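Local atomic coordinates of proteophosphoglycan (Silicibacter pomeroyi DSS-3, PDB entry 2RE3), a protein that is of unknown function but belongs to the DUF1285 family, has a fold of repeated structural motifs and is possibly involved in signal transduction. Residues Ala17-Ile22 and Val64-Ser69; His31-Pro36 and Val81-Lys86; Ile41-Ala46 and Val87-Asp92; Asp93-Ala98 and Ala149-Leu154; Arg108-Thr113 and Phe174-Ser179. All coordinates share one frame; numbering follows the deposited sequence. Where two conformers were deposited one is given.

Interaction 1 (Ala17-Ile22 and Val64-Ser69); sequences ASARAI and VRLFSS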
# COMPACT_ATOMS: atom_id res chain seq x y z
N ALA A 17 -1.16 -11.34 -22.36
CA ALA A 17 -1.83 -10.59 -23.41
C ALA A 17 -2.34 -9.29 -22.81
O ALA A 17 -2.20 -8.23 -23.41
CB ALA A 17 -2.96 -11.38 -24.06
N SER A 18 -2.89 -9.37 -21.61
CA SER A 18 -3.44 -8.20 -20.97
C SER A 18 -2.38 -7.18 -20.66
O SER A 18 -2.61 -5.99 -20.85
CB SER A 18 -4.15 -8.59 -19.69
OG SER A 18 -5.22 -9.44 -20.00
N ALA A 19 -1.23 -7.66 -20.18
CA ALA A 19 -0.08 -6.80 -19.92
C ALA A 19 0.44 -6.08 -21.20
O ALA A 19 0.94 -4.96 -21.14
CB ALA A 19 1.04 -7.61 -19.25
N ARG A 20 0.32 -6.74 -22.35
CA ARG A 20 0.73 -6.15 -23.60
C ARG A 20 -0.25 -5.06 -24.04
O ARG A 20 0.15 -4.10 -24.68
CB ARG A 20 0.89 -7.24 -24.67
CG ARG A 20 2.19 -8.07 -24.52
CD ARG A 20 2.46 -8.97 -25.73
NE ARG A 20 1.44 -10.00 -25.99
CZ ARG A 20 1.44 -11.24 -25.48
NH1 ARG A 20 2.42 -11.64 -24.67
NH2 ARG A 20 0.47 -12.10 -25.81
N ALA A 21 -1.52 -5.19 -23.67
CA ALA A 21 -2.53 -4.16 -23.97
C ALA A 21 -2.37 -2.88 -23.13
O ALA A 21 -2.78 -1.82 -23.56
CB ALA A 21 -3.92 -4.73 -23.80
N ILE A 22 -1.79 -2.99 -21.94
CA ILE A 22 -1.56 -1.82 -21.09
C ILE A 22 -0.27 -1.10 -21.48
O ILE A 22 0.73 -1.71 -21.85
CB ILE A 22 -1.41 -2.19 -19.59
CG1 ILE A 22 -2.51 -3.12 -19.10
CG2 ILE A 22 -1.44 -0.93 -18.71
CD1 ILE A 22 -2.15 -3.81 -17.85
N VAL A 64 4.44 -6.51 -12.50
CA VAL A 64 3.76 -6.17 -11.28
C VAL A 64 3.59 -4.63 -11.20
O VAL A 64 2.57 -4.15 -10.71
CB VAL A 64 4.49 -6.75 -10.05
CG1 VAL A 64 3.92 -6.17 -8.79
CG2 VAL A 64 4.38 -8.29 -10.03
N ARG A 65 4.55 -3.85 -11.69
CA ARG A 65 4.45 -2.38 -11.66
C ARG A 65 3.37 -1.89 -12.62
O ARG A 65 2.60 -0.99 -12.31
CB ARG A 65 5.75 -1.75 -12.08
CG ARG A 65 6.73 -1.47 -10.97
CD ARG A 65 7.97 -0.76 -11.52
NE ARG A 65 8.99 -1.78 -11.65
CZ ARG A 65 9.70 -2.06 -12.73
NH1 ARG A 65 9.61 -1.36 -13.85
NH2 ARG A 65 10.54 -3.05 -12.66
N LEU A 66 3.31 -2.55 -13.77
CA LEU A 66 2.38 -2.23 -14.82
C LEU A 66 0.94 -2.46 -14.34
O LEU A 66 0.11 -1.55 -14.43
CB LEU A 66 2.70 -3.09 -16.06
CG LEU A 66 2.06 -2.71 -17.40
CD1 LEU A 66 2.59 -1.34 -17.84
CD2 LEU A 66 2.34 -3.79 -18.50
N PHE A 67 0.64 -3.64 -13.80
CA PHE A 67 -0.71 -3.89 -13.32
C PHE A 67 -1.02 -3.01 -12.12
O PHE A 67 -2.15 -2.64 -11.91
CB PHE A 67 -0.94 -5.36 -12.94
CG PHE A 67 -1.11 -6.27 -14.10
CD1 PHE A 67 -2.13 -6.08 -15.01
CD2 PHE A 67 -0.28 -7.36 -14.28
CE1 PHE A 67 -2.30 -6.93 -16.08
CE2 PHE A 67 -0.44 -8.21 -15.35
CZ PHE A 67 -1.46 -7.98 -16.25
N SER A 68 -0.01 -2.72 -11.31
CA SER A 68 -0.22 -1.93 -10.10
C SER A 68 -0.62 -0.51 -10.47
O SER A 68 -1.32 0.13 -9.71
CB SER A 68 1.04 -1.90 -9.22
OG SER A 68 1.20 -3.13 -8.52
N SER A 69 -0.15 -0.03 -11.63
CA SER A 69 -0.51 1.30 -12.09
C SER A 69 -2.03 1.45 -12.33
O SER A 69 -2.53 2.58 -12.34
CB SER A 69 0.26 1.69 -13.36
OG SER A 69 -0.21 1.05 -14.55
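Mostly apolar side chains join Ala17-Ile22 to Val64-Ser69, and no hydrogen bond crosses between them. Phe67 and Leu66 reach out from helix 64-68 to the last turn of helix 17-21, at an axis distance of 10.3 Å and a crossing angle of 65°. Phe67, its CG anti to the carbonyl carbon (chi1 -76°), brings its ring tip to Ala19, whose CB lies 3.9 Å from CZ. The Ile22 and Phe67 side chains cross at about a right angle, which brings Ile22 CD1 within 3.6 Å of Phe67 CE1, while Ser18 CB meets the ring edge. Ile22 CG2 and Leu66 CD1 pass at 4.1 Å as the two side chains slide by each other in opposite directions. The other branch of Leu66, CD2, abuts the backbone at Ala19 O, 3.2 Å away. Alanine suits position 19 because its single methyl lets both Leu66 and Phe67 come close.

Ser68 OG and Ser69 OG turn back on their own segment, to Val64 O and Leu66 O, the latter bond being 2.6 Å long and on a lone pair, so these buried hydroxyls are satisfied by carbonyls three or four residues back. Ser18 OG binds Gly14 O. Beyond the pair, Trp51 of strand 51-53 lies against Phe67 and Ser68, Ile70 touches Ile22, and helix 61-68 is thereby wedged between helix 15-21 and the N-terminal sheet.

Interaction 2 (His31-Pro36 and Val81-Lys86); sequences HLWNPP and VTPVEK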
# COMPACT_ATOMS: atom_id res chain seq x y z
N HIS A 31 -9.80 6.82 -11.56
CA HIS A 31 -11.09 7.32 -11.10
C HIS A 31 -11.79 8.19 -12.12
O HIS A 31 -12.88 8.68 -11.85
CB HIS A 31 -10.98 7.97 -9.72
CG HIS A 31 -10.68 6.99 -8.61
ND1 HIS A 31 -11.67 6.38 -7.87
CD2 HIS A 31 -9.51 6.51 -8.13
CE1 HIS A 31 -11.12 5.58 -6.97
NE2 HIS A 31 -9.81 5.63 -7.12
N LEU A 32 -11.19 8.36 -13.30
CA LEU A 32 -11.91 8.93 -14.43
C LEU A 32 -12.77 7.88 -15.12
O LEU A 32 -13.70 8.23 -15.87
CB LEU A 32 -10.97 9.52 -15.46
CG LEU A 32 -10.25 10.82 -15.12
CD1 LEU A 32 -9.30 11.11 -16.29
CD2 LEU A 32 -11.25 11.94 -14.90
N TRP A 33 -12.48 6.60 -14.85
CA TRP A 33 -13.02 5.51 -15.64
C TRP A 33 -14.04 4.67 -14.90
O TRP A 33 -13.83 4.31 -13.74
CB TRP A 33 -11.87 4.62 -16.12
CG TRP A 33 -10.80 5.37 -16.84
CD1 TRP A 33 -10.96 6.50 -17.60
CD2 TRP A 33 -9.40 5.07 -16.86
NE1 TRP A 33 -9.74 6.91 -18.09
CE2 TRP A 33 -8.77 6.05 -17.66
CE3 TRP A 33 -8.62 4.06 -16.30
CZ2 TRP A 33 -7.39 6.06 -17.89
CZ3 TRP A 33 -7.27 4.06 -16.54
CH2 TRP A 33 -6.66 5.05 -17.34
N ASN A 34 -15.14 4.36 -15.57
CA ASN A 34 -16.18 3.49 -15.00
C ASN A 34 -16.70 2.52 -16.03
O ASN A 34 -17.88 2.55 -16.41
CB ASN A 34 -17.29 4.32 -14.39
CG ASN A 34 -16.82 5.06 -13.18
OD1 ASN A 34 -16.67 6.28 -13.20
ND2 ASN A 34 -16.52 4.31 -12.13
N PRO A 35 -15.80 1.65 -16.50
CA PRO A 35 -16.15 0.64 -17.47
C PRO A 35 -17.00 -0.44 -16.83
O PRO A 35 -17.04 -0.54 -15.61
CB PRO A 35 -14.81 0.08 -17.89
CG PRO A 35 -13.98 0.23 -16.63
CD PRO A 35 -14.38 1.57 -16.12
N PRO A 36 -17.66 -1.26 -17.63
CA PRO A 36 -18.50 -2.27 -16.98
C PRO A 36 -17.60 -3.37 -16.44
O PRO A 36 -16.51 -3.58 -16.96
CB PRO A 36 -19.41 -2.76 -18.11
CG PRO A 36 -18.66 -2.47 -19.37
CD PRO A 36 -17.67 -1.38 -19.11
N VAL A 81 -8.37 -1.48 -13.59
CA VAL A 81 -9.31 -0.71 -14.38
C VAL A 81 -8.58 0.04 -15.48
O VAL A 81 -7.62 0.74 -15.23
CB VAL A 81 -10.05 0.28 -13.48
CG1 VAL A 81 -11.07 1.11 -14.27
CG2 VAL A 81 -10.71 -0.49 -12.33
N THR A 82 -9.06 -0.14 -16.70
CA THR A 82 -8.67 0.66 -17.84
C THR A 82 -9.94 1.41 -18.29
O THR A 82 -11.01 1.18 -17.75
CB THR A 82 -8.19 -0.25 -19.00
OG1 THR A 82 -9.29 -1.09 -19.39
CG2 THR A 82 -7.00 -1.10 -18.60
N PRO A 83 -9.83 2.29 -19.29
CA PRO A 83 -11.04 2.95 -19.81
C PRO A 83 -12.11 1.99 -20.37
O PRO A 83 -13.27 2.38 -20.46
CB PRO A 83 -10.51 3.83 -20.96
CG PRO A 83 -9.06 4.00 -20.69
CD PRO A 83 -8.61 2.72 -19.99
N VAL A 84 -11.73 0.78 -20.76
CA VAL A 84 -12.70 -0.12 -21.38
C VAL A 84 -13.09 -1.32 -20.53
O VAL A 84 -14.18 -1.88 -20.71
CB VAL A 84 -12.26 -0.55 -22.82
CG1 VAL A 84 -12.32 0.67 -23.73
CG2 VAL A 84 -10.85 -1.19 -22.84
N GLU A 85 -12.24 -1.68 -19.56
CA GLU A 85 -12.42 -2.90 -18.80
C GLU A 85 -12.11 -2.72 -17.32
O GLU A 85 -11.23 -1.95 -16.97
CB GLU A 85 -11.47 -3.96 -19.37
CG GLU A 85 -11.63 -5.32 -18.72
CD GLU A 85 -11.05 -6.47 -19.55
OE1 GLU A 85 -9.90 -6.37 -20.04
OE2 GLU A 85 -11.76 -7.50 -19.69
N LYS A 86 -12.85 -3.43 -16.47
CA LYS A 86 -12.60 -3.51 -15.03
C LYS A 86 -12.68 -4.97 -14.55
O LYS A 86 -13.72 -5.61 -14.71
CB LYS A 86 -13.64 -2.69 -14.28
CG LYS A 86 -13.89 -3.13 -12.84
CD LYS A 86 -14.50 -2.04 -11.94
CE LYS A 86 -16.04 -2.04 -11.93
NZ LYS A 86 -16.60 -1.21 -10.80
O HOH W 1 -16.71 0.69 -13.20
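Trp33 swings its indole over the turn at Pro83 by placing CG anti to the carbonyl carbon (chi1 -54°), and its second torsion of -31° turns one ring face to the proline. Pro83 CD sits 3.8 Å from the centroid of the six-membered ring of Trp33 and almost exactly on the ring normal, a CH-pi contact; Pro83 CG shares the same face, 3.7 Å from Trp33 CE2. The indole rim meanwhile reaches Val81 O, which lies near the ring plane by CZ3.

Pro35 plugs the concave side of the turn. Its CG, in an endo pucker, sits 3.3 Å from Thr82 O, and its CB lies 3.4 Å from Val84 C. Val81, with CG1 anti to the backbone N, crosses the proline at about a right angle and puts CG1 3.8 Å from Pro35 CD. The turn keeps its own shape: Thr82 N donates to Glu85 O, and Thr82 OG1 accepts from Glu85 N at 3.0 Å, an ST motif.

Lys86 leaves along Pro35 with CG anti to the backbone N, then bends at chi3 (90°). Its NZ forms a salt bridge with Glu74, and Lys86 makes a cation-pi contact with Tyr79. No hydrogen bond crosses directly, and the prolines bring no N-H donors; the contact therefore rests on CH-pi and van der Waals packing, with one water, donating to Pro35 O and weakly bound by Lys86 NZ, as a bridge.

Interaction 3 (Ile41-Ala46 and Val87-Asp92); sequences IDMRIA and VGIRVD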
# COMPACT_ATOMS: atom_id res chain seq x y z
N ILE A 41 -10.62 -11.96 -11.89
CA ILE A 41 -9.57 -12.82 -12.44
C ILE A 41 -8.90 -13.52 -11.28
O ILE A 41 -9.05 -13.12 -10.14
CB ILE A 41 -8.54 -12.06 -13.30
CG1 ILE A 41 -7.94 -10.86 -12.55
CG2 ILE A 41 -9.18 -11.60 -14.63
CD1 ILE A 41 -6.90 -10.14 -13.36
N ASP A 42 -8.17 -14.58 -11.56
CA ASP A 42 -7.53 -15.33 -10.50
C ASP A 42 -6.18 -14.65 -10.18
O ASP A 42 -5.07 -15.15 -10.46
CB ASP A 42 -7.38 -16.80 -10.91
CG ASP A 42 -7.11 -17.72 -9.72
OD1 ASP A 42 -6.61 -17.24 -8.67
OD2 ASP A 42 -7.39 -18.93 -9.86
N MSE A 43 -6.31 -13.49 -9.55
CA MSE A 43 -5.16 -12.72 -9.16
C MSE A 43 -5.30 -12.37 -7.67
O MSE A 43 -6.36 -11.95 -7.22
CB MSE A 43 -5.06 -11.44 -10.01
CG MSE A 43 -3.73 -10.69 -9.91
SE MSE A 43 -2.29 -11.63 -10.85
CE MSE A 43 -2.40 -10.68 -12.51
N ARG A 44 -4.19 -12.52 -6.95
CA ARG A 44 -4.15 -12.26 -5.52
C ARG A 44 -2.85 -11.57 -5.21
O ARG A 44 -1.81 -12.07 -5.60
CB ARG A 44 -4.20 -13.58 -4.77
CG ARG A 44 -3.96 -13.46 -3.29
CD ARG A 44 -4.38 -14.74 -2.56
NE ARG A 44 -3.47 -15.84 -2.88
CZ ARG A 44 -2.30 -16.05 -2.28
NH1 ARG A 44 -1.89 -15.28 -1.30
NH2 ARG A 44 -1.54 -17.07 -2.66
N ILE A 45 -2.91 -10.42 -4.54
CA ILE A 45 -1.74 -9.74 -4.00
C ILE A 45 -1.54 -10.21 -2.57
O ILE A 45 -2.30 -9.84 -1.66
CB ILE A 45 -1.91 -8.21 -3.99
CG1 ILE A 45 -2.29 -7.71 -5.40
CG2 ILE A 45 -0.63 -7.54 -3.50
CD1 ILE A 45 -2.52 -6.22 -5.51
N ALA A 46 -0.52 -11.04 -2.37
CA ALA A 46 -0.24 -11.53 -1.01
C ALA A 46 0.19 -10.39 -0.09
O ALA A 46 0.62 -9.34 -0.55
CB ALA A 46 0.82 -12.64 -1.01
N VAL A 87 -11.61 -5.46 -13.91
CA VAL A 87 -11.62 -6.79 -13.34
C VAL A 87 -11.29 -6.77 -11.86
O VAL A 87 -10.47 -5.99 -11.38
CB VAL A 87 -10.64 -7.71 -14.07
CG1 VAL A 87 -11.13 -7.97 -15.48
CG2 VAL A 87 -9.23 -7.14 -14.07
N GLY A 88 -11.94 -7.67 -11.13
CA GLY A 88 -11.72 -7.80 -9.70
C GLY A 88 -10.48 -8.64 -9.34
O GLY A 88 -10.26 -9.69 -9.94
N ILE A 89 -9.68 -8.16 -8.38
CA ILE A 89 -8.60 -8.97 -7.81
C ILE A 89 -8.78 -9.14 -6.31
O ILE A 89 -9.56 -8.44 -5.70
CB ILE A 89 -7.18 -8.43 -8.12
CG1 ILE A 89 -6.92 -7.11 -7.44
CG2 ILE A 89 -7.00 -8.23 -9.59
CD1 ILE A 89 -5.47 -6.79 -7.42
N ARG A 90 -8.05 -10.09 -5.75
CA ARG A 90 -8.10 -10.42 -4.35
C ARG A 90 -6.90 -9.77 -3.72
O ARG A 90 -5.80 -9.89 -4.25
CB ARG A 90 -7.99 -11.93 -4.16
CG ARG A 90 -9.28 -12.65 -3.82
CD ARG A 90 -9.02 -14.15 -3.55
NE ARG A 90 -8.72 -14.79 -4.83
CZ ARG A 90 -7.86 -15.78 -5.03
NH1 ARG A 90 -7.18 -16.32 -4.03
NH2 ARG A 90 -7.69 -16.23 -6.26
N VAL A 91 -7.08 -9.11 -2.59
CA VAL A 91 -5.94 -8.56 -1.88
C VAL A 91 -6.02 -9.04 -0.44
O VAL A 91 -7.01 -8.80 0.23
CB VAL A 91 -5.91 -7.02 -1.93
CG1 VAL A 91 -4.72 -6.51 -1.15
CG2 VAL A 91 -5.91 -6.52 -3.38
N ASP A 92 -4.99 -9.74 -0.00
CA ASP A 92 -5.03 -10.40 1.27
C ASP A 92 -5.07 -9.37 2.35
O ASP A 92 -5.87 -9.47 3.25
CB ASP A 92 -3.82 -11.31 1.46
CG ASP A 92 -3.97 -12.62 0.73
OD1 ASP A 92 -5.08 -12.89 0.22
OD2 ASP A 92 -2.97 -13.37 0.65
O HOH W 2 -10.43 -11.87 -7.87
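Strands 43-45 and 87-91 form the parallel pair at the heart of the mixed N-terminal sheet, where the first strand of the unit lies beside the last. Main-chain bonds alternate as parallel pairing requires: Arg90 N donates to Met43 O, Ile45 N to Arg90 O, and Asp92 N to Ile45 O, the last nearly straight at 175°.

Arg44 shows how one long side chain uses the face it shares with Arg90. Its CB lies over the rim of the Arg90 guanidinium, 4.1 Å from NH1. CG, anti to the backbone N (chi1 171°), passes 3.7 Å from Asp92 OD1. CD is held between that same oxygen and Arg90 NH1, the latter 3.5 Å away. The chain bends at chi3, so NE comes 3.9 Å from Arg90 NH1, two like charges side by side. Carboxylates probably ease that repulsion: Asp42 OD1 salt-bridges Arg90 NH2 at 2.8 Å, while Asp92 takes the tip of Arg44, whose guanidinium also makes a cation-pi contact with Phe52.

The other face is apolar, with Met43 and Ile45 buried. Ile89 CD1 touches Ile45 CD1 at 3.6 Å, and Ile89 CG2 packs on CB of selenomethionine Met43; Trp51 on the neighbouring strand covers Met43 and Ile45. At the far tip of Arg44, NH1 donates to Asp92 OD2 over 2.9 Å, meeting its syn lone pair, with the guanidinium and carboxylate planes 17° apart.

Interaction 4 (Asp93-Ala98 and Ala149-Leu154); sequences DAPFVA and AGLEAL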
# COMPACT_ATOMS: atom_id res chain seq x y z
N ASP A 93 -4.21 -8.37 2.22
CA ASP A 93 -4.09 -7.31 3.20
C ASP A 93 -4.06 -5.93 2.51
O ASP A 93 -5.11 -5.38 2.22
CB ASP A 93 -2.85 -7.57 4.07
CG ASP A 93 -2.83 -6.73 5.33
OD1 ASP A 93 -3.74 -5.92 5.52
OD2 ASP A 93 -1.90 -6.91 6.14
N ALA A 94 -2.88 -5.37 2.22
CA ALA A 94 -2.82 -4.10 1.52
C ALA A 94 -2.33 -4.39 0.12
O ALA A 94 -1.66 -5.39 -0.11
CB ALA A 94 -1.90 -3.14 2.24
N PRO A 95 -2.70 -3.53 -0.85
CA PRO A 95 -2.19 -3.70 -2.21
C PRO A 95 -0.68 -3.47 -2.34
O PRO A 95 -0.07 -3.90 -3.34
CB PRO A 95 -2.97 -2.64 -3.00
CG PRO A 95 -3.48 -1.65 -1.97
CD PRO A 95 -3.66 -2.41 -0.73
N PHE A 96 -0.09 -2.81 -1.35
CA PHE A 96 1.36 -2.52 -1.40
C PHE A 96 2.08 -2.84 -0.10
O PHE A 96 1.47 -2.91 0.96
CB PHE A 96 1.60 -1.07 -1.73
CG PHE A 96 0.98 -0.62 -3.03
CD1 PHE A 96 1.43 -1.11 -4.24
CD2 PHE A 96 -0.01 0.35 -3.03
CE1 PHE A 96 0.89 -0.67 -5.42
CE2 PHE A 96 -0.56 0.80 -4.22
CZ PHE A 96 -0.10 0.28 -5.42
N VAL A 97 3.38 -3.04 -0.21
CA VAL A 97 4.24 -3.11 0.93
C VAL A 97 5.22 -1.95 0.85
O VAL A 97 5.84 -1.75 -0.18
CB VAL A 97 5.02 -4.43 0.98
CG1 VAL A 97 6.18 -4.32 1.96
CG2 VAL A 97 4.09 -5.61 1.35
N ALA A 98 5.34 -1.18 1.93
CA ALA A 98 6.36 -0.15 2.08
C ALA A 98 7.68 -0.82 2.46
O ALA A 98 7.77 -1.44 3.52
CB ALA A 98 5.97 0.88 3.18
N ALA A 149 -5.30 7.32 -3.41
CA ALA A 149 -6.65 6.95 -3.76
C ALA A 149 -7.18 5.76 -2.96
O ALA A 149 -7.91 4.92 -3.48
CB ALA A 149 -6.73 6.69 -5.25
N GLY A 150 -6.80 5.70 -1.69
CA GLY A 150 -7.22 4.63 -0.77
C GLY A 150 -6.36 3.39 -0.82
O GLY A 150 -6.62 2.41 -0.11
N LEU A 151 -5.37 3.39 -1.70
CA LEU A 151 -4.51 2.24 -1.77
C LEU A 151 -3.42 2.46 -0.72
O LEU A 151 -2.70 3.46 -0.76
CB LEU A 151 -3.89 2.13 -3.15
CG LEU A 151 -4.83 2.10 -4.35
CD1 LEU A 151 -3.96 2.18 -5.59
CD2 LEU A 151 -5.74 0.86 -4.35
N GLU A 152 -3.30 1.51 0.21
CA GLU A 152 -2.38 1.62 1.28
C GLU A 152 -1.22 0.65 1.13
O GLU A 152 -1.36 -0.37 0.48
CB GLU A 152 -3.08 1.32 2.59
CG GLU A 152 -3.99 2.41 3.05
CD GLU A 152 -4.60 2.08 4.39
OE1 GLU A 152 -5.21 1.00 4.51
OE2 GLU A 152 -4.44 2.90 5.32
N ALA A 153 -0.10 1.00 1.76
CA ALA A 153 1.05 0.14 1.89
C ALA A 153 1.19 -0.38 3.35
O ALA A 153 1.19 0.40 4.33
CB ALA A 153 2.30 0.91 1.48
N LEU A 154 1.33 -1.69 3.50
CA LEU A 154 1.71 -2.28 4.78
C LEU A 154 3.19 -2.01 4.98
O LEU A 154 4.00 -2.31 4.10
CB LEU A 154 1.47 -3.78 4.79
CG LEU A 154 1.77 -4.50 6.09
CD1 LEU A 154 0.79 -4.07 7.17
CD2 LEU A 154 1.70 -6.01 5.86
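Strands 96-98 and 151-154 make the central parallel pair of the mixed C-terminal sheet, again the first strand beside the last, near the centre of the chain. Packing is tight along the paired backbones. Leu154 N donates to Phe96 O and Ala98 N to Leu154 O, each at 2.8 Å, although both donors stand well above the carbonyl planes (34° and 39°). Ala153 CB nestles 3.8 Å from Phe96 CB and 4.0 Å from Ala98 CB; small methyls let neighbouring side chains on this face sit close together. Phe96, with CG anti to the carbonyl carbon, lays CE2 3.7 Å from Leu151 CB, and Leu71 and Phe78 of the N-terminal sheet also pack here, against Phe96 and Leu151 respectively.

The looser, more exposed side begins where the bond from Phe96 N to Glu152 O is weak (3.3 Å, 138°). Ala149-Gly150 turns through positive phi away from the pair. Glu152 starts away from the other strand, and its OE1 forms a salt bridge with Arg131. Asp93 lies apart from these, beside Leu154: OD1 is hydrogen-bonded to Tyr144 OH and OD2 salt-bridged to Arg47, yet Asp93 OD2 still brushes Leu154 CD2 at 3.7 Å.

Interaction 5 (Arg108-Thr113 and Phe174-Ser179); sequences RKQVLT and FGLWSS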
# COMPACT_ATOMS: atom_id res chain seq x y z
N ARG A 108 9.46 17.22 15.95
CA ARG A 108 8.06 17.39 15.55
C ARG A 108 7.93 17.97 14.16
O ARG A 108 6.86 17.92 13.59
CB ARG A 108 7.29 18.21 16.59
CG ARG A 108 7.05 17.43 17.88
CD ARG A 108 6.66 18.34 19.00
NE ARG A 108 6.06 17.68 20.17
CZ ARG A 108 6.11 18.21 21.40
NH1 ARG A 108 6.73 19.37 21.62
NH2 ARG A 108 5.54 17.59 22.43
N LYS A 109 9.02 18.47 13.61
CA LYS A 109 9.04 18.99 12.24
C LYS A 109 9.42 17.90 11.22
O LYS A 109 9.49 18.18 10.01
CB LYS A 109 9.98 20.22 12.16
CG LYS A 109 9.46 21.49 12.90
CD LYS A 109 10.59 22.45 13.32
N GLN A 110 9.61 16.65 11.66
CA GLN A 110 10.18 15.60 10.78
C GLN A 110 9.21 15.17 9.68
O GLN A 110 8.01 15.26 9.84
CB GLN A 110 10.68 14.38 11.59
CG GLN A 110 9.81 13.15 11.55
CD GLN A 110 10.20 12.04 12.56
OE1 GLN A 110 11.39 11.81 12.86
NE2 GLN A 110 9.19 11.34 13.06
N VAL A 111 9.75 14.75 8.54
CA VAL A 111 8.96 14.26 7.41
C VAL A 111 9.43 12.85 7.02
O VAL A 111 10.62 12.57 6.83
CB VAL A 111 9.05 15.21 6.18
CG1 VAL A 111 8.15 14.71 5.05
CG2 VAL A 111 8.68 16.64 6.58
N LEU A 112 8.47 11.95 6.90
CA LEU A 112 8.75 10.55 6.57
C LEU A 112 8.29 10.27 5.14
O LEU A 112 7.10 10.36 4.84
CB LEU A 112 8.05 9.59 7.55
CG LEU A 112 8.33 9.73 9.05
CD1 LEU A 112 7.45 8.75 9.88
CD2 LEU A 112 9.77 9.47 9.32
N THR A 113 9.24 9.95 4.26
CA THR A 113 8.93 9.55 2.89
C THR A 113 9.14 8.04 2.70
O THR A 113 10.24 7.49 2.89
CB THR A 113 9.73 10.35 1.88
OG1 THR A 113 9.35 11.72 2.01
CG2 THR A 113 9.42 9.89 0.45
N PHE A 174 2.18 6.49 21.82
CA PHE A 174 3.42 6.43 21.08
C PHE A 174 3.10 6.46 19.61
O PHE A 174 2.22 5.77 19.16
CB PHE A 174 4.16 5.14 21.41
CG PHE A 174 5.38 4.94 20.60
CD1 PHE A 174 6.59 5.48 21.01
CD2 PHE A 174 5.32 4.25 19.40
CE1 PHE A 174 7.72 5.34 20.25
CE2 PHE A 174 6.45 4.09 18.64
CZ PHE A 174 7.67 4.63 19.06
N GLY A 175 3.82 7.26 18.84
CA GLY A 175 3.53 7.37 17.41
C GLY A 175 4.57 8.14 16.62
O GLY A 175 5.72 8.33 17.08
N LEU A 176 4.17 8.60 15.44
CA LEU A 176 5.10 9.22 14.48
C LEU A 176 4.63 10.60 14.05
O LEU A 176 3.47 10.78 13.72
CB LEU A 176 5.29 8.30 13.26
CG LEU A 176 6.04 6.99 13.59
CD1 LEU A 176 5.95 6.04 12.45
CD2 LEU A 176 7.47 7.27 13.91
N TRP A 177 5.52 11.58 14.14
CA TRP A 177 5.32 12.88 13.55
C TRP A 177 5.77 12.82 12.12
O TRP A 177 6.88 12.38 11.86
CB TRP A 177 6.14 13.94 14.27
CG TRP A 177 5.54 14.40 15.56
CD1 TRP A 177 5.86 13.95 16.80
CD2 TRP A 177 4.52 15.37 15.72
NE1 TRP A 177 5.09 14.58 17.74
CE2 TRP A 177 4.26 15.47 17.11
CE3 TRP A 177 3.80 16.19 14.84
CZ2 TRP A 177 3.32 16.36 17.64
CZ3 TRP A 177 2.86 17.09 15.37
CH2 TRP A 177 2.63 17.16 16.76
N SER A 178 4.91 13.23 11.18
CA SER A 178 5.36 13.48 9.81
C SER A 178 4.63 14.67 9.24
O SER A 178 3.43 14.79 9.43
CB SER A 178 5.14 12.26 8.92
OG SER A 178 5.70 12.48 7.63
N SER A 179 5.35 15.54 8.54
CA SER A 179 4.73 16.69 7.84
C SER A 179 3.86 17.54 8.74
O SER A 179 2.83 18.03 8.30
CB SER A 179 3.86 16.25 6.64
OG SER A 179 4.58 15.48 5.70
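Matching first torsions bring Arg108 and Trp177 together: in both, CG stands anti to the carbonyl carbon (chi1 -72° and -79°), and the arginine chain then runs extended from CG to NE beside the indole, pointing the same way. Arg108 CG lies over one face of the ring, 3.6 Å from the centroid of the five-membered ring of Trp177, a CH-pi contact in which the aliphatic part of the arginine does the work. Its guanidinium is turned steeply to the indole plane. Glu170 OE2 bonds to both residues, by a salt bridge to Arg108 NE and a hydrogen bond from Trp177 NE1.

Gln110 has a first torsion of 104°, off the usual staggered positions, and beyond CG its chain is extended. This carries NE2 2.8 Å from Trp177 O, which lies in the glutamine amide plane and takes the N-H on a lone pair; NE2 also binds Leu166 O. An amide, with its N-H groups, suits a buried place between backbone carbonyls.

Ser178, OG anti to the backbone N, presents that oxygen to Leu112 N at 2.9 Å, and the same hydroxyl binds Ala124 O. Ser179 N donates to Gln110 O at 3.0 Å, with Ser178 CA also close to that carbonyl. Leu112 CD1 and Leu176 CD1 meet at 4.0 Å and both pack on Leu163 of helix 157-164. Regular pairing gives way to one main-chain bond and two that use side chains, at a junction where strands of the mixed C-terminal sheet and the three-stranded antiparallel sheet meet at nearly a right angle.

From the N terminus, interactions 1, 2 and 3 each close a loop of about forty residues, and since their segments alternate along the chain, all three cross one another within the N-terminal half. Phe67 of interaction 1 packs against Met43 of interaction 3, while the segments of interactions 2 and 3 adjoin in sequence. Interactions 4 and 5 open afterwards, close loops of about fifty and sixty residues, and cross each other in the C-terminal half; no contact nests in another. Interactions 3 and 4 join the first and last strands of two sheets with the same strand order. Ile45 meets Pro95, His31 meets Ala149 and Ser68 meets Phe96, so the halves touch through interaction 4.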